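Local coordinates for PlaB phospholipase (Legionella pneumophila, PDB 6ZTH), which probably hydrolyses phospholipids and binds NAD(+), at residues F193-Q198 against I289-C294. Numbering follows the deposited sequence.
Sequences FVLTGQ and IWILRC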
loop_
_atom_site.group_PDB
_atom_site.type_symbol
_atom_site.label_atom_id
_atom_site.label_comp_id
_atom_site.label_asym_id
_atom_site.label_seq_id
_atom_site.Cartn_x
_atom_site.Cartn_y
_atom_site.Cartn_z
ATOM N N PHE D 193 33.589 22.712 -9.266
ATOM C CA PHE D 193 33.358 22.627 -10.700
ATOM C C PHE D 193 32.309 21.569 -11.008
ATOM O O PHE D 193 32.153 20.590 -10.274
ATOM C CB PHE D 193 34.653 22.290 -11.457
ATOM C CG PHE D 193 35.821 23.156 -11.086
ATOM C CD1 PHE D 193 36.647 22.815 -10.029
ATOM C CD2 PHE D 193 36.097 24.309 -11.800
ATOM C CE1 PHE D 193 37.724 23.611 -9.687
ATOM C CE2 PHE D 193 37.172 25.108 -11.464
ATOM C CZ PHE D 193 37.987 24.759 -10.408
ATOM N N VAL D 194 31.599 21.776 -12.117
ATOM C CA VAL D 194 30.661 20.805 -12.670
ATOM C C VAL D 194 31.000 20.649 -14.148
ATOM O O VAL D 194 30.822 21.591 -14.930
ATOM C CB VAL D 194 29.199 21.234 -12.494
ATOM C CG1 VAL D 194 28.291 20.347 -13.325
ATOM C CG2 VAL D 194 28.792 21.176 -11.037
ATOM N N LEU D 195 31.478 19.466 -14.531
ATOM C CA LEU D 195 31.869 19.164 -15.908
ATOM C C LEU D 195 31.106 17.925 -16.364
ATOM O O LEU D 195 31.472 16.804 -15.999
ATOM C CB LEU D 195 33.374 18.926 -16.012
ATOM C CG LEU D 195 34.319 20.120 -15.939
ATOM C CD1 LEU D 195 35.755 19.620 -16.017
ATOM C CD2 LEU D 195 34.034 21.116 -17.040
ATOM N N THR D 196 30.075 18.112 -17.184
ATOM C CA THR D 196 29.206 17.027 -17.614
ATOM C C THR D 196 29.220 16.887 -19.133
ATOM O O THR D 196 29.800 17.701 -19.856
ATOM C CB THR D 196 27.768 17.257 -17.111
ATOM O OG1 THR D 196 27.044 16.020 -17.115
ATOM C CG2 THR D 196 27.040 18.281 -17.985
ATOM N N GLY D 197 28.566 15.820 -19.609
ATOM C CA GLY D 197 28.353 15.617 -21.025
ATOM C C GLY D 197 26.892 15.308 -21.304
ATOM O O GLY D 197 26.096 15.093 -20.386
ATOM N N GLN D 198 26.551 15.281 -22.597
ATOM C CA GLN D 198 25.164 15.075 -23.000
ATOM C C GLN D 198 25.038 14.072 -24.141
ATOM O O GLN D 198 24.061 14.112 -24.900
ATOM C CB GLN D 198 24.508 16.402 -23.403
ATOM C CG GLN D 198 24.984 16.980 -24.730
ATOM C CD GLN D 198 24.096 18.110 -25.215
ATOM O OE1 GLN D 198 23.713 18.987 -24.440
ATOM N NE2 GLN D 198 23.757 18.091 -26.498
ATOM N N ILE D 289 41.495 17.071 -20.267
ATOM C CA ILE D 289 41.999 18.414 -20.536
ATOM C C ILE D 289 41.468 19.396 -19.498
ATOM O O ILE D 289 42.228 20.171 -18.904
ATOM C CB ILE D 289 41.620 18.854 -21.962
ATOM C CG1 ILE D 289 42.317 17.975 -23.004
ATOM C CG2 ILE D 289 41.980 20.319 -22.185
ATOM C CD1 ILE D 289 41.686 18.041 -24.384
ATOM N N TRP D 290 40.155 19.375 -19.263
ATOM C CA TRP D 290 39.537 20.377 -18.402
ATOM C C TRP D 290 39.755 20.083 -16.925
ATOM O O TRP D 290 39.902 21.018 -16.130
ATOM C CB TRP D 290 38.044 20.480 -18.716
ATOM C CG TRP D 290 37.773 21.362 -19.895
ATOM C CD1 TRP D 290 37.162 21.011 -21.064
ATOM C CD2 TRP D 290 38.120 22.745 -20.024
ATOM N NE1 TRP D 290 37.104 22.093 -21.911
ATOM C CE2 TRP D 290 37.686 23.169 -21.294
ATOM C CE3 TRP D 290 38.756 23.666 -19.187
ATOM C CZ2 TRP D 290 37.865 24.475 -21.745
ATOM C CZ3 TRP D 290 38.934 24.959 -19.639
ATOM C CH2 TRP D 290 38.488 25.352 -20.904
ATOM N N ILE D 291 39.782 18.807 -16.536
ATOM C CA ILE D 291 40.126 18.475 -15.157
ATOM C C ILE D 291 41.512 19.008 -14.825
ATOM O O ILE D 291 41.731 19.594 -13.758
ATOM C CB ILE D 291 40.035 16.956 -14.932
ATOM C CG1 ILE D 291 38.594 16.561 -14.618
ATOM C CG2 ILE D 291 40.955 16.520 -13.797
ATOM C CD1 ILE D 291 38.261 15.144 -14.995
ATOM N N LEU D 292 42.471 18.814 -15.733
ATOM C CA LEU D 292 43.811 19.339 -15.504
ATOM C C LEU D 292 43.789 20.854 -15.371
ATOM O O LEU D 292 44.577 21.422 -14.608
ATOM C CB LEU D 292 44.743 18.913 -16.634
ATOM C CG LEU D 292 46.246 19.075 -16.407
ATOM C CD1 LEU D 292 46.646 18.832 -14.966
ATOM C CD2 LEU D 292 47.005 18.128 -17.321
ATOM N N ARG D 293 42.894 21.525 -16.101
ATOM C CA ARG D 293 42.782 22.974 -15.979
ATOM C C ARG D 293 42.158 23.365 -14.643
ATOM O O ARG D 293 42.630 24.301 -13.985
ATOM C CB ARG D 293 41.967 23.541 -17.145
ATOM C CG ARG D 293 42.742 23.658 -18.465
ATOM C CD ARG D 293 43.456 25.010 -18.658
ATOM N NE ARG D 293 42.680 26.163 -18.210
ATOM C CZ ARG D 293 42.842 27.407 -18.657
ATOM N NH1 ARG D 293 43.756 27.677 -19.583
ATOM N NH2 ARG D 293 42.087 28.386 -18.178
ATOM N N CYS D 294 41.101 22.664 -14.223
ATOM C CA CYS D 294 40.485 22.963 -12.934
ATOM C C CYS D 294 41.493 22.820 -11.801
ATOM O O CYS D 294 41.603 23.695 -10.933
ATOM C CB CYS D 294 39.288 22.043 -12.683
ATOM S SG CYS D 294 37.986 22.086 -13.932
#
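C294 lies over one face of the F193 ring. Its CB sits 3.6 Å from the centroid of that ring, a CH-pi contact. The approach is only 7° off the ring normal. C294 SG is shifted toward the CG-CD2 edge of the F193 ring and makes a sulfur-aromatic contact, 3.9 Å from the F193 centroid. The nearest ring atom is F193 CD2, 3.6 Å from C294 SG. The F193 torsion (chi1 -50°) sets CG anti to the carbonyl carbon, and the ring reaches out to the helix with its face against C294. L195 works through one methyl. Its CD1 packs 3.6 Å from W290 CB. The same L195 CD1 lies 3.9 Å from C294 SG, so the sulfur touches both strand side chains.

This part is tight, buried and apolar. I291 adds a looser but still buried contact. Its CB points away from the strand, and I291 CG1 only comes within 4.4 Å of L195 CD1. The solvent side is that of W290 and R293. W290 starts toward the strand, but the indole leads away from it, and W290 is partly exposed. R293 is exposed and forms a salt bridge with E309.

The strand and helix run antiparallel at 178°. Their axes are 10.3 Å apart. This is a helix covering a face of a parallel sheet, as in alpha/beta-hydrolase-like folds. Strand 191-197 lies in the sheet between strands 123-128 and 257-261. I127 of the former touches F193, I291 and C294. Helix 300-320 packs on the same group, with L306 against F193 and W290 and L310 against L195.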